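Long-range contacts in fiber (Human adenovirus 26, PDB 6FJN), which forms the receptor-binding knob of the trimeric adenovirus fiber, the capsid protein through which the virion attaches to its host cell: residues 1-7 and 81-85; 12-16 and 75-79; 138-144 and 156-162. All coordinates share one frame; numbering follows the deposited sequence. Where two conformers were deposited one is given.

Contact 1: 1-7 and 81-85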
loop_
_atom_site.group_PDB
_atom_site.type_symbol
_atom_site.label_atom_id
_atom_site.label_comp_id
_atom_site.label_asym_id
_atom_site.label_seq_id
_atom_site.Cartn_x
_atom_site.Cartn_y
_atom_site.Cartn_z
ATOM N N ARG A 1 -16.741 -0.931 16.847
ATOM C CA ARG A 1 -15.382 -1.544 16.723
ATOM C C ARG A 1 -14.804 -1.415 15.306
ATOM O O ARG A 1 -15.525 -1.368 14.308
ATOM C CB ARG A 1 -15.357 -2.964 17.290
ATOM C CG ARG A 1 -13.981 -3.426 17.787
ATOM C CD ARG A 1 -13.264 -4.345 16.785
ATOM N NE ARG A 1 -11.869 -3.993 16.485
ATOM C CZ ARG A 1 -10.872 -3.814 17.353
ATOM N NH1 ARG A 1 -11.023 -4.029 18.651
ATOM N NH2 ARG A 1 -9.665 -3.484 16.879
ATOM N N ARG A 2 -13.484 -1.267 15.263
ATOM C CA ARG A 2 -12.777 -0.746 14.103
ATOM C C ARG A 2 -11.993 -1.757 13.311
ATOM O O ARG A 2 -11.478 -1.369 12.301
ATOM C CB ARG A 2 -11.844 0.425 14.460
ATOM C CG ARG A 2 -12.481 1.826 14.487
ATOM C CD ARG A 2 -14.002 1.821 14.662
ATOM N NE ARG A 2 -14.759 2.340 13.510
ATOM C CZ ARG A 2 -16.094 2.435 13.495
ATOM N NH1 ARG A 2 -16.753 2.925 12.443
ATOM N NH2 ARG A 2 -16.782 2.043 14.549
ATOM N N THR A 3 -11.958 -3.035 13.684
ATOM C CA THR A 3 -11.322 -4.059 12.842
ATOM C C THR A 3 -12.258 -5.250 12.666
ATOM O O THR A 3 -12.789 -5.819 13.629
ATOM C CB THR A 3 -9.888 -4.457 13.310
ATOM O OG1 THR A 3 -8.946 -3.379 12.991
ATOM C CG2 THR A 3 -9.432 -5.703 12.660
ATOM N N LEU A 4 -12.456 -5.663 11.424
ATOM C CA LEU A 4 -13.079 -6.948 11.076
ATOM C C LEU A 4 -11.973 -7.853 10.587
ATOM O O LEU A 4 -11.128 -7.419 9.757
ATOM C CB LEU A 4 -14.040 -6.813 9.938
ATOM C CG LEU A 4 -15.413 -6.262 10.039
ATOM C CD1 LEU A 4 -16.094 -6.372 8.674
ATOM C CD2 LEU A 4 -16.158 -7.077 11.062
ATOM N N TRP A 5 -11.911 -9.101 11.064
ATOM C CA TRP A 5 -10.847 -9.956 10.606
ATOM C C TRP A 5 -11.203 -11.417 10.698
ATOM O O TRP A 5 -12.230 -11.833 11.276
ATOM C CB TRP A 5 -9.565 -9.636 11.367
ATOM C CG TRP A 5 -9.451 -10.014 12.806
ATOM C CD1 TRP A 5 -10.391 -10.503 13.648
ATOM C CD2 TRP A 5 -8.233 -9.930 13.543
ATOM N NE1 TRP A 5 -9.823 -10.734 14.891
ATOM C CE2 TRP A 5 -8.504 -10.364 14.841
ATOM C CE3 TRP A 5 -6.940 -9.477 13.241
ATOM C CZ2 TRP A 5 -7.503 -10.425 15.826
ATOM C CZ3 TRP A 5 -5.975 -9.498 14.219
ATOM C CH2 TRP A 5 -6.244 -9.992 15.472
ATOM N N THR A 6 -10.317 -12.219 10.129
ATOM C CA THR A 6 -10.381 -13.665 10.198
ATOM C C THR A 6 -9.733 -14.247 11.407
ATOM O O THR A 6 -9.798 -15.465 11.622
ATOM C CB THR A 6 -9.624 -14.283 9.004
ATOM O OG1 THR A 6 -8.300 -13.708 8.919
ATOM C CG2 THR A 6 -10.342 -14.000 7.746
ATOM N N THR A 7 -9.102 -13.410 12.229
ATOM C CA THR A 7 -8.136 -13.781 13.259
ATOM C C THR A 7 -6.831 -14.140 12.525
ATOM O O THR A 7 -6.825 -14.526 11.330
ATOM C CB THR A 7 -8.512 -14.939 14.208
ATOM O OG1 THR A 7 -8.252 -16.205 13.588
ATOM C CG2 THR A 7 -9.929 -14.839 14.764
ATOM N N TYR A 81 -15.284 -17.600 12.101
ATOM C CA TYR A 81 -14.280 -16.783 12.794
ATOM C C TYR A 81 -14.025 -15.479 12.019
ATOM O O TYR A 81 -12.878 -14.955 12.009
ATOM C CB TYR A 81 -13.000 -17.626 12.999
ATOM C CG TYR A 81 -13.292 -18.745 13.961
ATOM C CD1 TYR A 81 -13.433 -18.496 15.323
ATOM C CD2 TYR A 81 -13.531 -20.054 13.507
ATOM C CE1 TYR A 81 -13.726 -19.519 16.205
ATOM C CE2 TYR A 81 -13.839 -21.083 14.386
ATOM C CZ TYR A 81 -13.942 -20.809 15.725
ATOM O OH TYR A 81 -14.246 -21.830 16.590
ATOM N N TRP A 82 -15.033 -15.022 11.238
ATOM C CA TRP A 82 -15.013 -13.718 10.541
ATOM C C TRP A 82 -15.888 -12.841 11.361
ATOM O O TRP A 82 -17.124 -13.054 11.449
ATOM C CB TRP A 82 -15.619 -13.790 9.149
ATOM C CG TRP A 82 -15.772 -12.415 8.513
ATOM C CD1 TRP A 82 -16.940 -11.746 8.290
ATOM C CD2 TRP A 82 -14.722 -11.573 8.056
ATOM N NE1 TRP A 82 -16.680 -10.545 7.699
ATOM C CE2 TRP A 82 -15.325 -10.408 7.523
ATOM C CE3 TRP A 82 -13.323 -11.692 7.988
ATOM C CZ2 TRP A 82 -14.571 -9.388 6.965
ATOM C CZ3 TRP A 82 -12.588 -10.661 7.434
ATOM C CH2 TRP A 82 -13.215 -9.529 6.946
ATOM N N ASN A 83 -15.278 -11.934 12.090
ATOM C CA ASN A 83 -16.050 -11.007 12.909
ATOM C C ASN A 83 -15.134 -9.880 13.429
ATOM O O ASN A 83 -13.951 -9.766 13.050
ATOM C CB ASN A 83 -16.862 -11.680 14.014
ATOM C CG ASN A 83 -17.900 -10.727 14.611
ATOM O OD1 ASN A 83 -17.697 -10.249 15.692
ATOM N ND2 ASN A 83 -18.849 -10.254 13.788
ATOM N N TYR A 84 -15.744 -8.977 14.197
ATOM C CA TYR A 84 -15.015 -7.919 14.843
ATOM C C TYR A 84 -13.928 -8.445 15.753
ATOM O O TYR A 84 -14.176 -9.461 16.451
ATOM C CB TYR A 84 -16.005 -7.040 15.597
ATOM C CG TYR A 84 -16.830 -6.151 14.714
ATOM C CD1 TYR A 84 -16.273 -4.994 14.216
ATOM C CD2 TYR A 84 -18.153 -6.449 14.344
ATOM C CE1 TYR A 84 -16.995 -4.133 13.388
ATOM C CE2 TYR A 84 -18.889 -5.577 13.515
ATOM C CZ TYR A 84 -18.312 -4.416 13.050
ATOM O OH TYR A 84 -19.012 -3.540 12.226
ATOM N N ARG A 85 -12.784 -7.769 15.833
ATOM C CA ARG A 85 -11.621 -8.197 16.650
ATOM C C ARG A 85 -11.975 -8.103 18.146
ATOM O O ARG A 85 -12.722 -7.198 18.580
ATOM C CB ARG A 85 -10.304 -7.404 16.350
ATOM C CG ARG A 85 -9.089 -7.760 17.239
ATOM C CD ARG A 85 -7.696 -7.221 16.854
ATOM N NE ARG A 85 -6.631 -7.864 17.657
ATOM C CZ ARG A 85 -5.329 -7.549 17.700
ATOM N NH1 ARG A 85 -4.835 -6.535 17.018
ATOM N NH2 ARG A 85 -4.497 -8.249 18.487
#

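Contact 2: 12-16 and 75-79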
loop_
_atom_site.group_PDB
_atom_site.type_symbol
_atom_site.label_atom_id
_atom_site.label_comp_id
_atom_site.label_asym_id
_atom_site.label_seq_id
_atom_site.Cartn_x
_atom_site.Cartn_y
_atom_site.Cartn_z
ATOM N N PRO A 12 -8.130 -23.506 9.122
ATOM C CA PRO A 12 -8.677 -23.287 7.759
ATOM C C PRO A 12 -10.064 -22.704 7.842
ATOM O O PRO A 12 -10.882 -23.090 8.669
ATOM C CB PRO A 12 -8.717 -24.654 7.110
ATOM C CG PRO A 12 -7.742 -25.453 7.877
ATOM C CD PRO A 12 -7.680 -24.886 9.274
ATOM N N ASN A 13 -10.309 -21.786 6.949
ATOM C CA ASN A 13 -11.531 -20.986 6.945
ATOM C C ASN A 13 -12.066 -20.719 5.554
ATOM O O ASN A 13 -13.024 -19.973 5.425
ATOM C CB ASN A 13 -11.305 -19.665 7.678
ATOM C CG ASN A 13 -10.276 -18.794 7.022
ATOM O OD1 ASN A 13 -9.739 -19.139 5.954
ATOM N ND2 ASN A 13 -10.076 -17.595 7.549
ATOM N N CYS A 14 -11.512 -21.370 4.517
ATOM C CA CYS A 14 -11.736 -20.922 3.161
ATOM C C CYS A 14 -11.675 -22.074 2.176
ATOM O O CYS A 14 -11.068 -23.135 2.460
ATOM C CB CYS A 14 -10.656 -19.868 2.846
ATOM S SG CYS A 14 -10.723 -18.945 1.241
ATOM N N LYS A 15 -12.351 -21.863 1.030
ATOM C CA LYS A 15 -12.324 -22.773 -0.111
ATOM C C LYS A 15 -11.586 -22.196 -1.317
ATOM O O LYS A 15 -12.075 -21.263 -1.960
ATOM C CB LYS A 15 -13.744 -23.099 -0.562
ATOM C CG LYS A 15 -13.826 -23.919 -1.849
ATOM C CD LYS A 15 -15.185 -24.525 -2.114
ATOM C CE LYS A 15 -16.201 -23.427 -2.438
ATOM N NZ LYS A 15 -17.400 -24.092 -3.011
ATOM N N MET A 16 -10.412 -22.752 -1.622
ATOM C CA MET A 16 -9.733 -22.514 -2.920
ATOM C C MET A 16 -10.293 -23.500 -3.950
ATOM O O MET A 16 -10.772 -23.050 -5.002
ATOM C CB MET A 16 -8.212 -22.671 -2.777
ATOM C CG MET A 16 -7.569 -21.579 -1.954
ATOM S SD MET A 16 -5.810 -21.708 -1.797
ATOM C CE MET A 16 -5.288 -21.274 -3.466
ATOM N N SER A 75 -20.392 -17.421 0.409
ATOM C CA SER A 75 -19.010 -16.948 0.236
ATOM C C SER A 75 -17.999 -18.086 0.339
ATOM O O SER A 75 -18.280 -19.114 0.915
ATOM C CB SER A 75 -18.691 -15.927 1.306
ATOM O OG SER A 75 -19.555 -14.789 1.228
ATOM N N SER A 76 -16.819 -17.818 -0.214
ATOM C CA SER A 76 -15.703 -18.754 -0.091
ATOM C C SER A 76 -15.193 -18.887 1.331
ATOM O O SER A 76 -14.674 -19.940 1.731
ATOM C CB SER A 76 -14.505 -18.260 -0.910
ATOM O OG SER A 76 -14.864 -18.034 -2.267
ATOM N N LEU A 77 -15.278 -17.799 2.058
ATOM C CA LEU A 77 -14.847 -17.680 3.469
ATOM C C LEU A 77 -15.974 -18.101 4.385
ATOM O O LEU A 77 -17.117 -17.658 4.199
ATOM C CB LEU A 77 -14.491 -16.221 3.733
ATOM C CG LEU A 77 -14.115 -15.839 5.161
ATOM C CD1 LEU A 77 -12.867 -16.567 5.636
ATOM C CD2 LEU A 77 -13.964 -14.336 5.308
ATOM N N SER A 78 -15.656 -18.936 5.352
ATOM C CA SER A 78 -16.581 -19.318 6.426
ATOM C C SER A 78 -16.855 -18.182 7.410
ATOM O O SER A 78 -15.986 -17.383 7.809
ATOM C CB SER A 78 -15.969 -20.457 7.238
ATOM O OG SER A 78 -16.637 -20.644 8.490
ATOM N N LYS A 79 -18.145 -18.103 7.772
ATOM C CA LYS A 79 -18.606 -17.118 8.732
ATOM C C LYS A 79 -18.110 -17.338 10.168
ATOM O O LYS A 79 -18.069 -16.368 10.941
ATOM C CB LYS A 79 -20.116 -17.085 8.716
ATOM C CG LYS A 79 -20.691 -16.511 7.430
ATOM C CD LYS A 79 -22.169 -16.759 7.210
ATOM C CE LYS A 79 -23.003 -16.137 8.322
ATOM N NZ LYS A 79 -22.886 -14.654 8.388
HETATM O O HOH W 1 -14.262 -20.458 -3.238
#

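Contact 3: 138-144 and 156-162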
loop_
_atom_site.group_PDB
_atom_site.type_symbol
_atom_site.label_atom_id
_atom_site.label_comp_id
_atom_site.label_asym_id
_atom_site.label_seq_id
_atom_site.Cartn_x
_atom_site.Cartn_y
_atom_site.Cartn_z
ATOM N N VAL A 138 2.877 -13.771 -8.384
ATOM C CA VAL A 138 1.486 -14.152 -8.548
ATOM C C VAL A 138 0.723 -12.853 -8.623
ATOM O O VAL A 138 0.877 -11.987 -7.744
ATOM C CB VAL A 138 1.022 -15.004 -7.369
ATOM C CG1 VAL A 138 -0.492 -15.221 -7.401
ATOM C CG2 VAL A 138 1.737 -16.336 -7.314
ATOM N N ILE A 139 -0.196 -12.716 -9.564
ATOM C CA ILE A 139 -0.951 -11.475 -9.702
ATOM C C ILE A 139 -2.091 -11.590 -8.697
ATOM O O ILE A 139 -2.760 -12.641 -8.614
ATOM C CB ILE A 139 -1.472 -11.326 -11.140
ATOM C CG1 ILE A 139 -0.334 -11.507 -12.168
ATOM C CG2 ILE A 139 -2.175 -10.017 -11.330
ATOM C CD1 ILE A 139 -0.869 -11.720 -13.564
ATOM N N ILE A 140 -2.258 -10.557 -7.923
ATOM C CA ILE A 140 -3.450 -10.428 -7.084
ATOM C C ILE A 140 -4.359 -9.375 -7.718
ATOM O O ILE A 140 -3.912 -8.272 -8.060
ATOM C CB ILE A 140 -3.123 -10.073 -5.631
ATOM C CG1 ILE A 140 -4.381 -10.130 -4.775
ATOM C CG2 ILE A 140 -2.351 -8.772 -5.448
ATOM C CD1 ILE A 140 -4.147 -9.937 -3.287
ATOM N N THR A 141 -5.640 -9.734 -7.874
ATOM C CA THR A 141 -6.662 -8.790 -8.320
ATOM C C THR A 141 -7.695 -8.704 -7.214
ATOM O O THR A 141 -8.338 -9.748 -6.890
ATOM C CB THR A 141 -7.348 -9.246 -9.599
ATOM O OG1 THR A 141 -6.376 -9.385 -10.646
ATOM C CG2 THR A 141 -8.367 -8.211 -10.048
ATOM N N ILE A 142 -7.878 -7.539 -6.632
ATOM C CA ILE A 142 -8.930 -7.299 -5.643
ATOM C C ILE A 142 -10.019 -6.526 -6.343
ATOM O O ILE A 142 -9.735 -5.499 -6.954
ATOM C CB ILE A 142 -8.426 -6.558 -4.421
ATOM C CG1 ILE A 142 -7.155 -7.222 -3.876
ATOM C CG2 ILE A 142 -9.524 -6.500 -3.372
ATOM C CD1 ILE A 142 -6.554 -6.552 -2.663
ATOM N N ALA A 143 -11.271 -6.994 -6.257
ATOM C CA ALA A 143 -12.383 -6.330 -6.918
ATOM C C ALA A 143 -13.457 -6.007 -5.936
ATOM O O ALA A 143 -13.812 -6.844 -5.091
ATOM C CB ALA A 143 -12.950 -7.181 -8.058
ATOM N N PHE A 144 -14.036 -4.812 -6.070
ATOM C CA PHE A 144 -15.049 -4.316 -5.154
ATOM C C PHE A 144 -16.400 -4.220 -5.828
ATOM O O PHE A 144 -16.554 -3.547 -6.860
ATOM C CB PHE A 144 -14.637 -2.925 -4.645
ATOM C CG PHE A 144 -13.305 -2.968 -3.931
ATOM C CD1 PHE A 144 -13.184 -3.543 -2.677
ATOM C CD2 PHE A 144 -12.162 -2.484 -4.515
ATOM C CE1 PHE A 144 -11.978 -3.663 -2.043
ATOM C CE2 PHE A 144 -10.921 -2.592 -3.868
ATOM C CZ PHE A 144 -10.861 -3.200 -2.640
ATOM N N ILE A 156 -16.296 -8.298 -1.951
ATOM C CA ILE A 156 -14.839 -8.134 -2.114
ATOM C C ILE A 156 -14.337 -9.460 -2.579
ATOM O O ILE A 156 -14.592 -10.490 -1.929
ATOM C CB ILE A 156 -14.120 -7.731 -0.796
ATOM C CG1 ILE A 156 -14.736 -6.468 -0.172
ATOM C CG2 ILE A 156 -12.629 -7.583 -1.044
ATOM C CD1 ILE A 156 -14.219 -6.127 1.211
ATOM N N THR A 157 -13.643 -9.488 -3.723
ATOM C CA THR A 157 -13.061 -10.743 -4.185
ATOM C C THR A 157 -11.560 -10.587 -4.337
ATOM O O THR A 157 -11.040 -9.494 -4.649
ATOM C CB THR A 157 -13.703 -11.244 -5.486
ATOM O OG1 THR A 157 -13.382 -10.358 -6.563
ATOM C CG2 THR A 157 -15.216 -11.360 -5.337
ATOM N N PHE A 158 -10.856 -11.685 -4.114
ATOM C CA PHE A 158 -9.402 -11.771 -4.246
ATOM C C PHE A 158 -9.113 -12.858 -5.231
ATOM O O PHE A 158 -9.417 -14.036 -4.944
ATOM C CB PHE A 158 -8.756 -12.115 -2.889
ATOM C CG PHE A 158 -9.139 -11.200 -1.774
ATOM C CD1 PHE A 158 -8.439 -10.026 -1.519
ATOM C CD2 PHE A 158 -10.210 -11.499 -0.945
ATOM C CE1 PHE A 158 -8.803 -9.155 -0.512
ATOM C CE2 PHE A 158 -10.590 -10.631 0.043
ATOM C CZ PHE A 158 -9.893 -9.462 0.264
ATOM N N THR A 159 -8.540 -12.508 -6.384
ATOM C CA THR A 159 -8.163 -13.500 -7.368
ATOM C C THR A 159 -6.658 -13.539 -7.444
ATOM O O THR A 159 -5.971 -12.494 -7.401
ATOM C CB THR A 159 -8.753 -13.132 -8.740
ATOM O OG1 THR A 159 -10.184 -13.066 -8.646
ATOM C CG2 THR A 159 -8.422 -14.152 -9.821
ATOM N N PHE A 160 -6.125 -14.750 -7.576
ATOM C CA PHE A 160 -4.699 -14.970 -7.718
ATOM C C PHE A 160 -4.488 -15.666 -9.051
ATOM O O PHE A 160 -5.143 -16.718 -9.308
ATOM C CB PHE A 160 -4.191 -15.822 -6.556
ATOM C CG PHE A 160 -4.364 -15.151 -5.219
ATOM C CD1 PHE A 160 -5.564 -15.270 -4.533
ATOM C CD2 PHE A 160 -3.388 -14.305 -4.710
ATOM C CE1 PHE A 160 -5.768 -14.604 -3.363
ATOM C CE2 PHE A 160 -3.583 -13.651 -3.499
ATOM C CZ PHE A 160 -4.774 -13.790 -2.854
ATOM N N THR A 161 -3.656 -15.081 -9.914
ATOM C CA THR A 161 -3.486 -15.572 -11.277
ATOM C C THR A 161 -2.018 -15.626 -11.598
ATOM O O THR A 161 -1.291 -14.651 -11.279
ATOM C CB THR A 161 -4.187 -14.611 -12.287
ATOM O OG1 THR A 161 -5.524 -14.352 -11.886
ATOM C CG2 THR A 161 -4.207 -15.174 -13.681
ATOM N N TRP A 162 -1.550 -16.670 -12.235
ATOM C CA TRP A 162 -0.120 -16.751 -12.523
ATOM C C TRP A 162 0.084 -17.561 -13.788
ATOM O O TRP A 162 -0.829 -18.163 -14.336
ATOM C CB TRP A 162 0.673 -17.317 -11.343
ATOM C CG TRP A 162 0.314 -18.685 -10.917
ATOM C CD1 TRP A 162 1.033 -19.804 -11.172
ATOM C CD2 TRP A 162 -0.747 -19.076 -10.048
ATOM N NE1 TRP A 162 0.462 -20.896 -10.558
ATOM C CE2 TRP A 162 -0.627 -20.474 -9.852
ATOM C CE3 TRP A 162 -1.807 -18.418 -9.436
ATOM C CZ2 TRP A 162 -1.522 -21.196 -9.063
ATOM C CZ3 TRP A 162 -2.694 -19.133 -8.665
ATOM C CH2 TRP A 162 -2.555 -20.522 -8.489
HETATM O O HOH W 2 -10.926 -10.551 -7.757
HETATM O O HOH W 3 -5.389 -11.923 -10.405
#

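Contact 1: 1-7 and 81-85
R85 crosses W5 at a slant, its extended chain passing over one face of the indole ring. Its CG stands anti to the backbone N (chi1 176°). R85 CB sits near W5 NE1 and also lies over one face of the R1 guanidinium, 3.8 Å from R1 NE. CG meets W5 CZ2 and CE2. R85 CD rides over the six-membered ring of W5, 3.6 Å from its centroid, a CH-pi contact. R85 NE passes 3.1 Å from W5 CH2 with the guanidinium turned 33° from the ring, and bonds the D87 carbonyl; NH1 reaches S33 of a neighbouring subunit in a weak bond. W5 is fixed in turn by NE1 to the S89 carbonyl, and T7 CA lies over its other face. On the opposite side of the sheet, L4 CD2 stands over the centre of the Y84 ring, 3.6 Å from its centroid, while L4 CD1 touches W82 CZ2 at 3.8 Å. Between the two faces the backbones pair: W5 N donates to N83 O (2.9 Å, nearly straight at 171°), N83 N returns to W5 O, and R85 N binds T3 O. This is antiparallel sheet pairing in the fiber knob, with strand 3-5 between strands 83-86 and 22-31.

Contact 2: 12-16 and 75-79
N13 and S78 meet through their backbones: S78 N donates to N13 O over 2.8 Å, almost straight at 177°. On the other side of the C14-L77 pair, K15 N bonds S76 O at 3.1 Å, more bent at 145°. C14 and L77 sit between these two bonds as a single bridge, and C14 CA makes a CA-H...O contact with S76 O at 3.4 Å. L77 CD1 lies against the N13 amide, 3.5 Å from ND2, and also against N13 O. N13 CG is tucked between backbone N and carbonyl carbon (chi1 63°), which keeps the amide beside the leucine. At the far end a water donates to K15 O (2.7 Å) and also hydrogen-bonds S76 OG (2.7 Å), adding a water-mediated link beside their direct backbone bond. The next shell holds these groups: N13 OD1 accepts from L24 N, S76 OG is bonded to S62 N, and S78 OG to D80 N. C14 and L77 rest on I61 and L63 of strand 58-65, respectively. N13 and C14 both face S22, a classic beta bulge, and the contact is a short bridge between two loops of the knob, one leading into strand 22-31 and the other toward strand 83-86.

Contact 3: 138-144 and 156-162
I140 and F160 lie side by side, pointing the same way from neighbouring strands, and the isoleucine fits along the far end of the ring: CG1 and CD1 both reach F160 CE2, CD1 at 3.8 Å. I140 CG1 is anti to its own N (chi1 -173°), which carries the branch out alongside the ring. Nearer the root of the same phenylalanine, V138 CG1 fills the notch at the ring edge, 3.8 Å from F160 CB, and also bears on W162 CE3. The next row repeats the pairing with a different fit: I142 puts CG1 3.9 Å from F158 CD1, while I142 CG2 touches both F158 CE1 and I156 CG2, each at 4.0 Å. That I156 methyl is a bump shared between two neighbours, for its other flank approaches F144 CE1. Isoleucine branches and aromatic rings thus alternate across the strands on this buried face, where F178 of strand 176-181 packs against both I142 and F158.

The face of I139, A143 and the threonines is more polar. A143 CB nestles against T157 OG1 at 3.5 Å, and threonines flank two waters seated over the strands. One water donates to T141 O and bonds the hydroxyls of T157 and T159; the second bonds T141 OG1 and donates to T161 OG1, whose hydroxyl also bonds D58. T134 of a neighbouring subunit packs on I139 and T141 here.

Six backbone bonds hold the register, in reciprocal pairs at I139-T161, T141-T159 and A143-T157; T159 N to T141 O is 2.8 Å long and close to straight (171°). The strands run at 158° to each other. It is a regular antiparallel beta hairpin at the middle of a four-stranded sheet, with an apolar face turned into the knob's beta sandwich.

Overall arrangement
Contact 1 and contact 2 adjoin, their centres 15 Å apart: T6 packs on N13, and W82 touches L77. Along the chain, 12-16 and 75-79 both fall between the two segments of contact 1, so the same excursion is closed twice, first by the loops and then by strands 3-5 and 83-86. Contact 3 follows as a local hairpin, its centre 21 Å from contact 1 and 15 Å from contact 2, touching neither. Contact 1 belongs to the six-stranded sheet and contact 3 to the four-stranded one; contact 2 joins a loop within the former (12-16) to one crossing from strand 58-65 of the latter to strand 83-86 (75-79). Contacts 1 and 3 meet neighbouring subunits, consistent with the trimeric knob.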